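Local structure of 39 kDa initiator binding protein (Trichomonas vaginalis, 1PP7) at residues L22-S26 with S27-N31; A46-P49 with Q50-E53; G109-R112 with N113-F116. The protein binds the initiator element of core promoters through this N-terminal DNA-binding domain and so probably helps to start transcription. All coordinates share one frame; numbering follows the deposited sequence.

Interaction 1 (L22-S26 with S27-N31); sequences LKRKS and SRDPN. With nucleotides of chain A; nucleotides of chain B.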
ATOM      1  N   LEU C  22      -2.974  -9.617   3.460  1.00 37.21           N
ATOM      2  CA  LEU C  22      -3.504  -8.881   2.339  1.00 35.62           C
ATOM      3  C   LEU C  22      -4.765  -9.533   1.849  1.00 37.07           C
ATOM      4  O   LEU C  22      -5.703  -8.879   1.424  1.00 39.98           O
ATOM      5  CB  LEU C  22      -2.466  -8.825   1.245  1.00 34.72           C
ATOM      6  CG  LEU C  22      -1.446  -7.726   1.569  1.00 35.86           C
ATOM      7  CD1 LEU C  22      -0.186  -7.813   0.659  1.00 30.89           C
ATOM      8  CD2 LEU C  22      -2.177  -6.389   1.467  1.00 27.31           C
ATOM      9  N   LYS C  23      -4.805 -10.841   1.955  1.00 42.64           N
ATOM     10  CA  LYS C  23      -5.958 -11.606   1.495  1.00 44.88           C
ATOM     11  C   LYS C  23      -7.119 -11.535   2.502  1.00 40.99           C
ATOM     12  O   LYS C  23      -8.292 -11.645   2.148  1.00 41.58           O
ATOM     13  CB  LYS C  23      -5.520 -13.069   1.252  1.00 46.89           C
ATOM     14  CG  LYS C  23      -6.264 -13.806   0.138  1.00 53.06           C
ATOM     15  CD  LYS C  23      -5.609 -15.168  -0.156  1.00 59.03           C
ATOM     16  CE  LYS C  23      -4.189 -15.028  -0.729  1.00 60.84           C
ATOM     17  NZ  LYS C  23      -3.588 -16.349  -1.125  1.00 61.52           N
ATOM     18  N   ARG C  24      -6.789 -11.280   3.749  1.00 38.92           N
ATOM     19  CA  ARG C  24      -7.805 -11.273   4.779  1.00 41.44           C
ATOM     20  C   ARG C  24      -8.896 -10.234   4.607  1.00 43.39           C
ATOM     21  O   ARG C  24      -8.603  -9.064   4.353  1.00 40.32           O
ATOM     22  CB  ARG C  24      -7.124 -11.127   6.122  1.00 38.89           C
ATOM     23  CG  ARG C  24      -8.028 -11.011   7.277  1.00 36.13           C
ATOM     24  CD  ARG C  24      -7.216 -10.675   8.513  1.00 42.25           C
ATOM     25  NE  ARG C  24      -8.128 -10.607   9.647  1.00 48.82           N
ATOM     26  CZ  ARG C  24      -7.813 -10.270  10.892  1.00 46.66           C
ATOM     27  NH1 ARG C  24      -6.572  -9.943  11.242  1.00 46.48           N
ATOM     28  NH2 ARG C  24      -8.779 -10.269  11.782  1.00 48.89           N
ATOM     29  N   LYS C  25     -10.153 -10.678   4.763  1.00 46.63           N
ATOM     30  CA  LYS C  25     -11.333  -9.809   4.647  1.00 50.72           C
ATOM     31  C   LYS C  25     -11.236  -8.656   5.648  1.00 51.05           C
ATOM     32  O   LYS C  25     -10.692  -8.827   6.733  1.00 54.62           O
ATOM     33  CB  LYS C  25     -12.634 -10.630   4.890  1.00 57.98           C
ATOM     34  CG  LYS C  25     -13.855  -9.840   5.516  1.00 63.19           C
ATOM     35  CD  LYS C  25     -15.254  -9.994   4.782  1.00 63.40           C
ATOM     36  CE  LYS C  25     -15.291  -9.445   3.314  1.00 62.93           C
ATOM     37  NZ  LYS C  25     -16.693  -9.231   2.802  1.00 55.94           N
ATOM     38  N   SER C  26     -11.745  -7.486   5.268  1.00 49.47           N
ATOM     39  CA  SER C  26     -11.759  -6.277   6.110  1.00 48.30           C
ATOM     40  C   SER C  26     -12.951  -6.295   7.064  1.00 48.70           C
ATOM     41  O   SER C  26     -14.101  -6.206   6.615  1.00 49.35           O
ATOM     42  CB  SER C  26     -11.875  -5.040   5.227  1.00 44.93           C
ATOM     43  OG  SER C  26     -11.133  -5.230   4.046  1.00 44.65           O
ATOM     44  N   SER C  27     -12.680  -6.391   8.364  1.00 50.72           N
ATOM     45  CA  SER C  27     -13.740  -6.438   9.377  1.00 52.73           C
ATOM     46  C   SER C  27     -13.534  -5.303  10.370  1.00 52.71           C
ATOM     47  O   SER C  27     -13.010  -4.260  10.015  1.00 53.51           O
ATOM     48  CB  SER C  27     -13.726  -7.798  10.118  1.00 53.49           C
ATOM     49  OG  SER C  27     -12.661  -7.908  11.084  1.00 55.04           O
ATOM     50  N   ARG C  28     -13.961  -5.496  11.613  1.00 54.01           N
ATOM     51  CA  ARG C  28     -13.738  -4.480  12.626  1.00 54.63           C
ATOM     52  C   ARG C  28     -12.283  -4.638  13.186  1.00 52.32           C
ATOM     53  O   ARG C  28     -11.773  -3.727  13.837  1.00 51.86           O
ATOM     54  CB  ARG C  28     -14.774  -4.597  13.746  1.00 60.98           C
ATOM     55  CG  ARG C  28     -16.232  -4.617  13.283  1.00 72.15           C
ATOM     56  CD  ARG C  28     -16.682  -6.044  12.943  1.00 78.45           C
ATOM     57  NE  ARG C  28     -17.448  -6.125  11.691  1.00 85.64           N
ATOM     58  CZ  ARG C  28     -18.750  -5.849  11.564  1.00 90.64           C
ATOM     59  NH1 ARG C  28     -19.477  -5.460  12.615  1.00 91.09           N
ATOM     60  NH2 ARG C  28     -19.337  -5.978  10.375  1.00 91.70           N
ATOM     61  N   ASP C  29     -11.620  -5.777  12.940  1.00 46.94           N
ATOM     62  CA  ASP C  29     -10.225  -5.943  13.399  1.00 48.82           C
ATOM     63  C   ASP C  29      -9.397  -4.866  12.605  1.00 47.90           C
ATOM     64  O   ASP C  29      -9.395  -4.864  11.372  1.00 41.29           O
ATOM     65  CB  ASP C  29      -9.695  -7.381  13.123  1.00 51.32           C
ATOM     66  CG  ASP C  29      -8.239  -7.571  13.606  1.00 56.87           C
ATOM     67  OD1 ASP C  29      -7.594  -8.694  13.505  1.00 53.67           O
ATOM     68  OD2 ASP C  29      -7.713  -6.537  14.116  1.00 60.46           O
ATOM     69  N   PRO C  30      -8.713  -3.940  13.313  1.00 44.59           N
ATOM     70  CA  PRO C  30      -7.931  -2.887  12.693  1.00 44.62           C
ATOM     71  C   PRO C  30      -6.804  -3.388  11.840  1.00 43.42           C
ATOM     72  O   PRO C  30      -6.361  -2.643  10.958  1.00 46.15           O
ATOM     73  CB  PRO C  30      -7.428  -2.077  13.884  1.00 47.24           C
ATOM     74  CG  PRO C  30      -8.396  -2.366  14.930  1.00 44.57           C
ATOM     75  CD  PRO C  30      -8.576  -3.834  14.768  1.00 47.82           C
ATOM     76  N   ASN C  31      -6.312  -4.608  12.088  1.00 38.31           N
ATOM     77  CA  ASN C  31      -5.226  -5.106  11.233  1.00 38.48           C
ATOM     78  C   ASN C  31      -5.737  -5.618   9.914  1.00 37.23           C
ATOM     79  O   ASN C  31      -4.981  -5.772   8.931  1.00 40.55           O
ATOM     80  CB  ASN C  31      -4.388  -6.174  11.930  1.00 38.28           C
ATOM     81  CG  ASN C  31      -3.479  -5.572  12.995  1.00 45.42           C
ATOM     82  OD1 ASN C  31      -3.686  -5.767  14.219  1.00 46.69           O
ATOM     83  ND2 ASN C  31      -2.470  -4.803  12.540  1.00 37.03           N
TER
ATOM     84  P    DT A   4     -22.448   0.203  11.923  1.00 65.22           P
ATOM     85  OP1  DT A   4     -21.958   0.975  13.109  1.00 60.46           O
ATOM     86  OP2  DT A   4     -23.195   0.904  10.836  1.00 64.26           O
ATOM     87  O5'  DT A   4     -21.212  -0.560  11.255  1.00 62.19           O
ATOM     88  C5'  DT A   4     -20.578  -1.616  11.963  1.00 51.06           C
ATOM     89  C4'  DT A   4     -19.444  -2.147  11.142  1.00 49.55           C
ATOM     90  O4'  DT A   4     -19.886  -3.106  10.155  1.00 48.69           O
ATOM     91  C3'  DT A   4     -18.745  -1.034  10.379  1.00 46.35           C
ATOM     92  O3'  DT A   4     -17.368  -1.336  10.468  1.00 47.11           O
ATOM     93  C2'  DT A   4     -19.275  -1.195   8.965  1.00 43.18           C
ATOM     94  C1'  DT A   4     -19.451  -2.703   8.874  1.00 42.54           C
ATOM     95  N1   DT A   4     -20.458  -3.172   7.905  1.00 37.29           N
ATOM     96  C2   DT A   4     -20.235  -4.371   7.242  1.00 36.66           C
ATOM     97  O2   DT A   4     -19.225  -5.048   7.407  1.00 30.70           O
ATOM     98  N3   DT A   4     -21.242  -4.743   6.369  1.00 32.37           N
ATOM     99  C4   DT A   4     -22.412  -4.040   6.115  1.00 36.87           C
ATOM    100  O4   DT A   4     -23.228  -4.468   5.292  1.00 43.39           O
ATOM    101  C5   DT A   4     -22.574  -2.808   6.867  1.00 33.84           C
ATOM    102  C7   DT A   4     -23.840  -2.021   6.710  1.00 27.24           C
ATOM    103  C6   DT A   4     -21.591  -2.437   7.688  1.00 31.69           C
TER
ATOM    104  P    DA B  12     -16.984 -15.075   5.362  1.00 81.16           P
ATOM    105  OP1  DA B  12     -15.972 -15.538   4.363  1.00 76.07           O
ATOM    106  OP2  DA B  12     -18.129 -15.973   5.758  1.00 78.07           O
ATOM    107  O5'  DA B  12     -16.199 -14.569   6.653  1.00 74.17           O
ATOM    108  C5'  DA B  12     -15.112 -13.659   6.524  1.00 66.16           C
ATOM    109  C4'  DA B  12     -15.224 -12.562   7.559  1.00 59.04           C
ATOM    110  O4'  DA B  12     -16.412 -11.768   7.319  1.00 52.89           O
ATOM    111  C3'  DA B  12     -15.336 -13.072   8.989  1.00 56.84           C
ATOM    112  O3'  DA B  12     -14.496 -12.299   9.869  1.00 57.78           O
ATOM    113  C2'  DA B  12     -16.823 -12.933   9.285  1.00 55.46           C
ATOM    114  C1'  DA B  12     -17.227 -11.724   8.469  1.00 48.96           C
ATOM    115  N9   DA B  12     -18.628 -11.702   8.026  1.00 43.40           N
ATOM    116  C8   DA B  12     -19.339 -12.728   7.430  1.00 36.32           C
ATOM    117  N7   DA B  12     -20.565 -12.397   7.098  1.00 34.23           N
ATOM    118  C5   DA B  12     -20.684 -11.069   7.516  1.00 36.85           C
ATOM    119  C6   DA B  12     -21.755 -10.118   7.422  1.00 39.11           C
ATOM    120  N6   DA B  12     -22.945 -10.401   6.901  1.00 39.89           N
ATOM    121  N1   DA B  12     -21.537  -8.859   7.894  1.00 38.25           N
ATOM    122  C2   DA B  12     -20.327  -8.589   8.442  1.00 38.17           C
ATOM    123  N3   DA B  12     -19.254  -9.406   8.600  1.00 39.21           N
ATOM    124  C4   DA B  12     -19.500 -10.634   8.102  1.00 36.05           C
ATOM    125  P    DA B  11     -19.701 -13.693  -0.608  1.00 80.76           P
ATOM    126  OP1  DA B  11     -18.695 -14.431  -1.434  1.00 76.49           O
ATOM    127  OP2  DA B  11     -21.134 -14.126  -0.604  1.00 79.47           O
ATOM    128  O5'  DA B  11     -19.216 -13.637   0.910  1.00 76.79           O
ATOM    129  C5'  DA B  11     -17.938 -13.084   1.220  1.00 75.28           C
ATOM    130  C4'  DA B  11     -17.859 -12.711   2.678  1.00 72.27           C
ATOM    131  O4'  DA B  11     -18.590 -11.496   2.958  1.00 70.73           O
ATOM    132  C3'  DA B  11     -18.427 -13.762   3.628  1.00 72.95           C
ATOM    133  O3'  DA B  11     -17.638 -13.728   4.805  1.00 77.67           O
ATOM    134  C2'  DA B  11     -19.783 -13.192   3.984  1.00 68.84           C
ATOM    135  C1'  DA B  11     -19.399 -11.737   4.089  1.00 63.88           C
ATOM    136  N9   DA B  11     -20.506 -10.801   4.056  1.00 57.62           N
ATOM    137  C8   DA B  11     -21.786 -11.010   3.608  1.00 56.87           C
ATOM    138  N7   DA B  11     -22.551  -9.942   3.685  1.00 55.39           N
ATOM    139  C5   DA B  11     -21.717  -8.973   4.229  1.00 49.03           C
ATOM    140  C6   DA B  11     -21.923  -7.635   4.532  1.00 46.74           C
ATOM    141  N6   DA B  11     -23.079  -7.013   4.327  1.00 43.57           N
ATOM    142  N1   DA B  11     -20.889  -6.940   5.052  1.00 45.06           N
ATOM    143  C2   DA B  11     -19.718  -7.576   5.246  1.00 45.03           C
ATOM    144  N3   DA B  11     -19.399  -8.838   4.994  1.00 48.50           N
ATOM    145  C4   DA B  11     -20.456  -9.491   4.474  1.00 52.12           C
TER

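Interaction 2 (A46-P49 with Q50-E53); sequences ASNP and QLEE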
ATOM      1  N   ALA C  46      10.125  -1.568   2.770  1.00 42.77           N
ATOM      2  CA  ALA C  46      11.252  -0.754   3.236  1.00 44.24           C
ATOM      3  C   ALA C  46      12.513  -1.558   3.387  1.00 48.59           C
ATOM      4  O   ALA C  46      13.615  -1.014   3.310  1.00 51.56           O
ATOM      5  CB  ALA C  46      10.912  -0.099   4.568  1.00 47.83           C
ATOM      6  N   SER C  47      12.347  -2.856   3.611  1.00 49.23           N
ATOM      7  CA  SER C  47      13.469  -3.769   3.770  1.00 49.66           C
ATOM      8  C   SER C  47      13.732  -4.650   2.524  1.00 49.79           C
ATOM      9  O   SER C  47      14.708  -5.410   2.490  1.00 50.54           O
ATOM     10  CB  SER C  47      13.210  -4.689   4.957  1.00 51.76           C
ATOM     11  OG  SER C  47      12.237  -5.665   4.598  1.00 54.34           O
ATOM     12  N   ASN C  48      12.852  -4.595   1.527  1.00 46.35           N
ATOM     13  CA  ASN C  48      13.052  -5.393   0.312  1.00 42.90           C
ATOM     14  C   ASN C  48      13.073  -4.381  -0.829  1.00 42.73           C
ATOM     15  O   ASN C  48      12.029  -4.146  -1.437  1.00 45.53           O
ATOM     16  CB  ASN C  48      11.890  -6.364   0.125  1.00 39.32           C
ATOM     17  CG  ASN C  48      12.152  -7.434  -0.956  1.00 39.80           C
ATOM     18  OD1 ASN C  48      12.883  -7.202  -1.931  1.00 40.01           O
ATOM     19  ND2 ASN C  48      11.510  -8.613  -0.790  1.00 32.82           N
ATOM     20  N   PRO C  49      14.244  -3.736  -1.096  1.00 42.43           N
ATOM     21  CA  PRO C  49      14.515  -2.724  -2.137  1.00 41.55           C
ATOM     22  C   PRO C  49      14.140  -3.160  -3.536  1.00 42.46           C
ATOM     23  O   PRO C  49      13.627  -2.362  -4.322  1.00 46.03           O
ATOM     24  CB  PRO C  49      16.021  -2.513  -2.070  1.00 37.12           C
ATOM     25  CG  PRO C  49      16.375  -2.875  -0.729  1.00 37.16           C
ATOM     26  CD  PRO C  49      15.448  -3.955  -0.274  1.00 38.57           C
ATOM     27  N   GLN C  50      14.412  -4.420  -3.846  1.00 44.77           N
ATOM     28  CA  GLN C  50      14.135  -4.978  -5.166  1.00 47.66           C
ATOM     29  C   GLN C  50      12.635  -5.021  -5.353  1.00 44.86           C
ATOM     30  O   GLN C  50      12.109  -4.451  -6.289  1.00 43.99           O
ATOM     31  CB  GLN C  50      14.787  -6.386  -5.303  1.00 52.52           C
ATOM     32  CG  GLN C  50      14.259  -7.297  -6.444  1.00 59.55           C
ATOM     33  CD  GLN C  50      14.953  -8.703  -6.501  1.00 67.20           C
ATOM     34  OE1 GLN C  50      14.830  -9.528  -5.559  1.00 70.26           O
ATOM     35  NE2 GLN C  50      15.676  -8.971  -7.610  1.00 62.20           N
ATOM     36  N   LEU C  51      11.928  -5.655  -4.439  1.00 45.51           N
ATOM     37  CA  LEU C  51      10.488  -5.735  -4.574  1.00 46.78           C
ATOM     38  C   LEU C  51       9.840  -4.343  -4.506  1.00 47.96           C
ATOM     39  O   LEU C  51       8.896  -4.045  -5.230  1.00 49.51           O
ATOM     40  CB  LEU C  51       9.923  -6.622  -3.474  1.00 52.45           C
ATOM     41  CG  LEU C  51       9.025  -7.745  -3.980  1.00 55.76           C
ATOM     42  CD1 LEU C  51       8.222  -8.271  -2.814  1.00 56.41           C
ATOM     43  CD2 LEU C  51       8.107  -7.235  -5.073  1.00 57.43           C
ATOM     44  N   GLU C  52      10.341  -3.503  -3.613  1.00 47.64           N
ATOM     45  CA  GLU C  52       9.838  -2.151  -3.449  1.00 49.61           C
ATOM     46  C   GLU C  52       9.902  -1.430  -4.785  1.00 50.91           C
ATOM     47  O   GLU C  52       9.029  -0.626  -5.053  1.00 49.93           O
ATOM     48  CB  GLU C  52      10.672  -1.465  -2.380  1.00 51.15           C
ATOM     49  CG  GLU C  52      10.533   0.010  -2.224  1.00 60.83           C
ATOM     50  CD  GLU C  52      11.456   0.553  -1.089  1.00 69.72           C
ATOM     51  OE1 GLU C  52      12.713   0.306  -1.089  1.00 66.26           O
ATOM     52  OE2 GLU C  52      10.902   1.234  -0.186  1.00 72.00           O
ATOM     53  N   GLU C  53      10.922  -1.745  -5.608  1.00 53.75           N
ATOM     54  CA  GLU C  53      11.138  -1.187  -6.981  1.00 58.97           C
ATOM     55  C   GLU C  53      10.000  -1.693  -7.892  1.00 58.11           C
ATOM     56  O   GLU C  53       9.190  -0.922  -8.416  1.00 57.80           O
ATOM     57  CB  GLU C  53      12.445  -1.720  -7.674  1.00 61.65           C
ATOM     58  CG  GLU C  53      13.874  -1.111  -7.398  1.00 67.22           C
ATOM     59  CD  GLU C  53      15.051  -1.943  -8.071  1.00 70.33           C
ATOM     60  OE1 GLU C  53      16.256  -1.551  -7.988  1.00 73.20           O
ATOM     61  OE2 GLU C  53      14.769  -3.004  -8.685  1.00 69.19           O
TER

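Interaction 3 (G109-R112 with N113-F116); sequences GFTR and NSVF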
ATOM      1  N   GLY C 109      -1.316  11.272  10.540  1.00 36.72           N
ATOM      2  CA  GLY C 109      -1.022  10.184  11.448  1.00 39.31           C
ATOM      3  C   GLY C 109      -0.571   8.902  10.747  1.00 42.96           C
ATOM      4  O   GLY C 109      -0.512   7.818  11.360  1.00 41.62           O
ATOM      5  N   PHE C 110      -0.261   9.018   9.459  1.00 38.24           N
ATOM      6  CA  PHE C 110       0.179   7.880   8.695  1.00 35.09           C
ATOM      7  C   PHE C 110       1.659   8.174   8.313  1.00 35.05           C
ATOM      8  O   PHE C 110       1.972   8.945   7.388  1.00 32.76           O
ATOM      9  CB  PHE C 110      -0.767   7.714   7.493  1.00 29.81           C
ATOM     10  CG  PHE C 110      -0.516   6.474   6.690  1.00 30.93           C
ATOM     11  CD1 PHE C 110       0.454   6.463   5.670  1.00 29.02           C
ATOM     12  CD2 PHE C 110      -1.188   5.286   6.990  1.00 29.99           C
ATOM     13  CE1 PHE C 110       0.746   5.287   4.977  1.00 29.53           C
ATOM     14  CE2 PHE C 110      -0.890   4.094   6.289  1.00 32.00           C
ATOM     15  CZ  PHE C 110       0.077   4.103   5.289  1.00 29.07           C
ATOM     16  N   THR C 111       2.566   7.536   9.036  1.00 33.05           N
ATOM     17  CA  THR C 111       3.985   7.777   8.840  1.00 34.73           C
ATOM     18  C   THR C 111       4.798   6.513   8.978  1.00 36.72           C
ATOM     19  O   THR C 111       4.262   5.440   9.328  1.00 35.97           O
ATOM     20  CB  THR C 111       4.538   8.752   9.922  1.00 35.43           C
ATOM     21  OG1 THR C 111       4.565   8.100  11.209  1.00 35.36           O
ATOM     22  CG2 THR C 111       3.661   9.929  10.067  1.00 37.23           C
ATOM     23  N   ARG C 112       6.105   6.694   8.747  1.00 38.09           N
ATOM     24  CA  ARG C 112       7.123   5.656   8.837  1.00 37.91           C
ATOM     25  C   ARG C 112       6.841   4.810  10.054  1.00 35.28           C
ATOM     26  O   ARG C 112       6.841   3.603   9.946  1.00 38.23           O
ATOM     27  CB  ARG C 112       8.518   6.293   8.934  1.00 39.82           C
ATOM     28  CG  ARG C 112       9.737   5.349   8.795  1.00 45.25           C
ATOM     29  CD  ARG C 112      10.500   5.560   7.480  1.00 50.96           C
ATOM     30  NE  ARG C 112      10.885   6.957   7.264  1.00 48.39           N
ATOM     31  CZ  ARG C 112      11.546   7.393   6.194  1.00 48.87           C
ATOM     32  NH1 ARG C 112      11.893   6.552   5.234  1.00 49.49           N
ATOM     33  NH2 ARG C 112      11.881   8.672   6.090  1.00 48.80           N
ATOM     34  N   ASN C 113       6.603   5.421  11.209  1.00 34.20           N
ATOM     35  CA  ASN C 113       6.286   4.635  12.406  1.00 35.00           C
ATOM     36  C   ASN C 113       4.956   4.923  13.119  1.00 33.72           C
ATOM     37  O   ASN C 113       4.838   4.809  14.345  1.00 37.24           O
ATOM     38  CB  ASN C 113       7.456   4.620  13.422  1.00 41.85           C
ATOM     39  CG  ASN C 113       8.020   5.991  13.704  1.00 47.47           C
ATOM     40  OD1 ASN C 113       7.281   6.909  14.098  1.00 56.04           O
ATOM     41  ND2 ASN C 113       9.341   6.152  13.494  1.00 50.28           N
ATOM     42  N   SER C 114       3.932   5.292  12.361  1.00 31.64           N
ATOM     43  CA  SER C 114       2.645   5.468  12.994  1.00 30.52           C
ATOM     44  C   SER C 114       1.520   5.341  11.998  1.00 27.64           C
ATOM     45  O   SER C 114       1.668   5.731  10.849  1.00 29.73           O
ATOM     46  CB  SER C 114       2.566   6.823  13.783  1.00 33.79           C
ATOM     47  OG  SER C 114       2.004   7.941  13.070  1.00 30.70           O
ATOM     48  N   VAL C 115       0.422   4.726  12.443  1.00 28.58           N
ATOM     49  CA  VAL C 115      -0.843   4.617  11.677  1.00 27.90           C
ATOM     50  C   VAL C 115      -1.951   4.938  12.693  1.00 28.72           C
ATOM     51  O   VAL C 115      -2.292   4.071  13.505  1.00 21.73           O
ATOM     52  CB  VAL C 115      -1.252   3.229  11.283  1.00 29.84           C
ATOM     53  CG1 VAL C 115      -2.069   3.305   9.970  1.00 30.52           C
ATOM     54  CG2 VAL C 115      -0.091   2.293  11.320  1.00 28.09           C
ATOM     55  N   PHE C 116      -2.550   6.128  12.633  1.00 34.71           N
ATOM     56  CA  PHE C 116      -3.598   6.500  13.606  1.00 40.64           C
ATOM     57  C   PHE C 116      -5.012   6.197  13.235  1.00 44.60           C
ATOM     58  O   PHE C 116      -5.295   5.804  12.107  1.00 45.90           O
ATOM     59  CB  PHE C 116      -3.577   8.003  13.889  1.00 38.33           C
ATOM     60  CG  PHE C 116      -2.334   8.484  14.545  1.00 34.77           C
ATOM     61  CD1 PHE C 116      -2.196   9.825  14.840  1.00 26.29           C
ATOM     62  CD2 PHE C 116      -1.338   7.591  14.935  1.00 29.53           C
ATOM     63  CE1 PHE C 116      -1.119  10.259  15.512  1.00 28.48           C
ATOM     64  CE2 PHE C 116      -0.238   8.027  15.621  1.00 29.63           C
ATOM     65  CZ  PHE C 116      -0.118   9.363  15.920  1.00 28.80           C
TER
HETATM   66  O   HOH W   1       5.685   9.197  13.780  1.00 48.72           O

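Interaction 1 (L22-S26 with S27-N31)
Arg24 and Asp29 close the turn with a salt bridge in which the guanidinium grips a single carboxylate oxygen. NH2 of Arg24 lies 2.6 Å from OD1 of Asp29, meeting it on the anti side, while NH1 of the same arginine adds a weak bond to that oxygen. The two side chains cross at about a right angle, their flat groups turned 67° apart. Arg24 spans the gap because its chain is extended from CG to NE. The other carboxylate oxygen, Asp29 OD2, accepts from Asn31 N at 3.1 Å, approached from above the carboxylate plane, and makes an Asx turn; just before it, Ser27 OG takes Asp29 N at 3.0 Å in an ST turn.

This braced loop presents two basic side chains to the DNA. Lys25 bends at chi2 and chi3, laying CD against the sugar of DA12 of chain B and sending NZ to O4' of DA11 of chain B at 3.0 Å. Arg28 NH2 comes within 2.9 Å of O4' of DT4 of chain A, this sugar lying over one guanidinium face, and hydrogen-bonds to O2 of another thymine base, consistent with minor-groove reading. Arg24 leaves the end of helix 16-23, and its carbonyl is held by Lys37 of helix 34-45, the helix that this loop leads into.

Interaction 2 (A46-P49 with Q50-E53)
Asn48 caps the N-terminus of helix 49-55, its side chain reaching forward so that OD1 accepts from Leu51 N at 3.1 Å. The N-H points nearly straight at the oxygen (166°), yet it arrives from above the plane of the side-chain carbonyl, 56° out of it. CG stands opposite the backbone N of Asn48 (chi1 -168°), which swings the amide forward along the chain to reach this N-H. The same oxygen rests 3.4 Å from CB of Leu51, and ND2 runs past that side chain toward its CD1, so that the amide and the leucine cross obliquely. ND2 is in turn bonded to the hydroxyl of Tyr44, which helps fix the rotation of the amide from its other end.

The helical backbone bonds start at the cap residue itself. Asn48 O receives Glu52 N at 2.8 Å, and Pro49 O receives Glu53 N at 3.1 Å. Pro49 fills the first helical position, where its missing N-H costs no helical bond.

Glu52 is extended beyond CG, and CG lies anti to the backbone N, which carries the chain back beside the preceding loop: CB lies 3.1 Å from Asn48 O, while OE1 approaches CA of Pro49 and OE2 approaches CA of Ala46. Glu53 instead lays its CG against Pro49 O. Leu51 turns inward to Leu14 and to Leu45 of helix 34-45. An asparagine N-cap followed by proline at the first turn is a classic helix start, here joining two helices of the initiator-binding domain, a member of the helix-turn-helix clan.

Interaction 3 (G109-R112 with N113-F116)
Gly109 and Phe116 meet at the open end of a short antiparallel beta hairpin, strands 110-111 and 114-115. CA of Gly109 sits over one face of the Phe116 ring, 4.0 Å from its centroid, in a CH-pi contact. Gly109 has a positive phi (77°), a conformation that glycine adopts readily. Its carbonyl oxygen accepts from Phe116 N at 2.9 Å, and Ser114 OG lies close to the same oxygen.

Phe110 pairs with Val115 in a non-hydrogen-bonded position. The two side chains lie side by side and point the same way, bringing CD2 of Phe110 to 3.7 Å from CG1 of Val115. With CG anti to the nitrogen (chi1 -174°), the ring of Phe110 turns into an aromatic cluster, edge-to-face with His39 and Phe92 and also meeting Phe65. Val115 packs on His39 as well, a residue that binds zinc in a structure of this protein.

Thr111 faces Ser114 as the hydrogen-bonded pair. Its N-H runs to Ser114 O at 2.7 Å, and Ser114 N returns a bond to Thr111 O. Thr111 O is also taken by His39 NE2, tying the hairpin to helix 34-45. On the face away from Phe110, Thr111 OG1 and Ser114 OG share a hydrogen bond at 3.2 Å, in which either could be the donor.

Arg112 and Asn113 form the tight connection, and Arg112 leads off to Asp62 through backbone bonds and a long, weak ion pair. At this end of the hairpin a water bridges the end of strand 110-111 and the turn, bonded to Thr111 OG1 and donating to Asn113 OD1 at 2.8 Å.

Overall arrangement
Interactions 1, 2 and 3 follow one another along the chain and do not touch. Helix 34-45 ties them together: the loop of interaction 1 leads into it, interaction 2 begins just after its end, and the hairpin of interaction 3 packs on its His39. Only interaction 1 meets the DNA. The nearest atom of interaction 2 is about 16 Å from the bound nucleic acid. For interaction 3 that distance is about 10 Å. Of the three contacts the hairpin lies nearest to a bound zinc ion, which is about 4 Å from the side chain of Val115. The centre of interaction 1 is about 24 Å from that of interaction 2 and 18 Å from that of interaction 3.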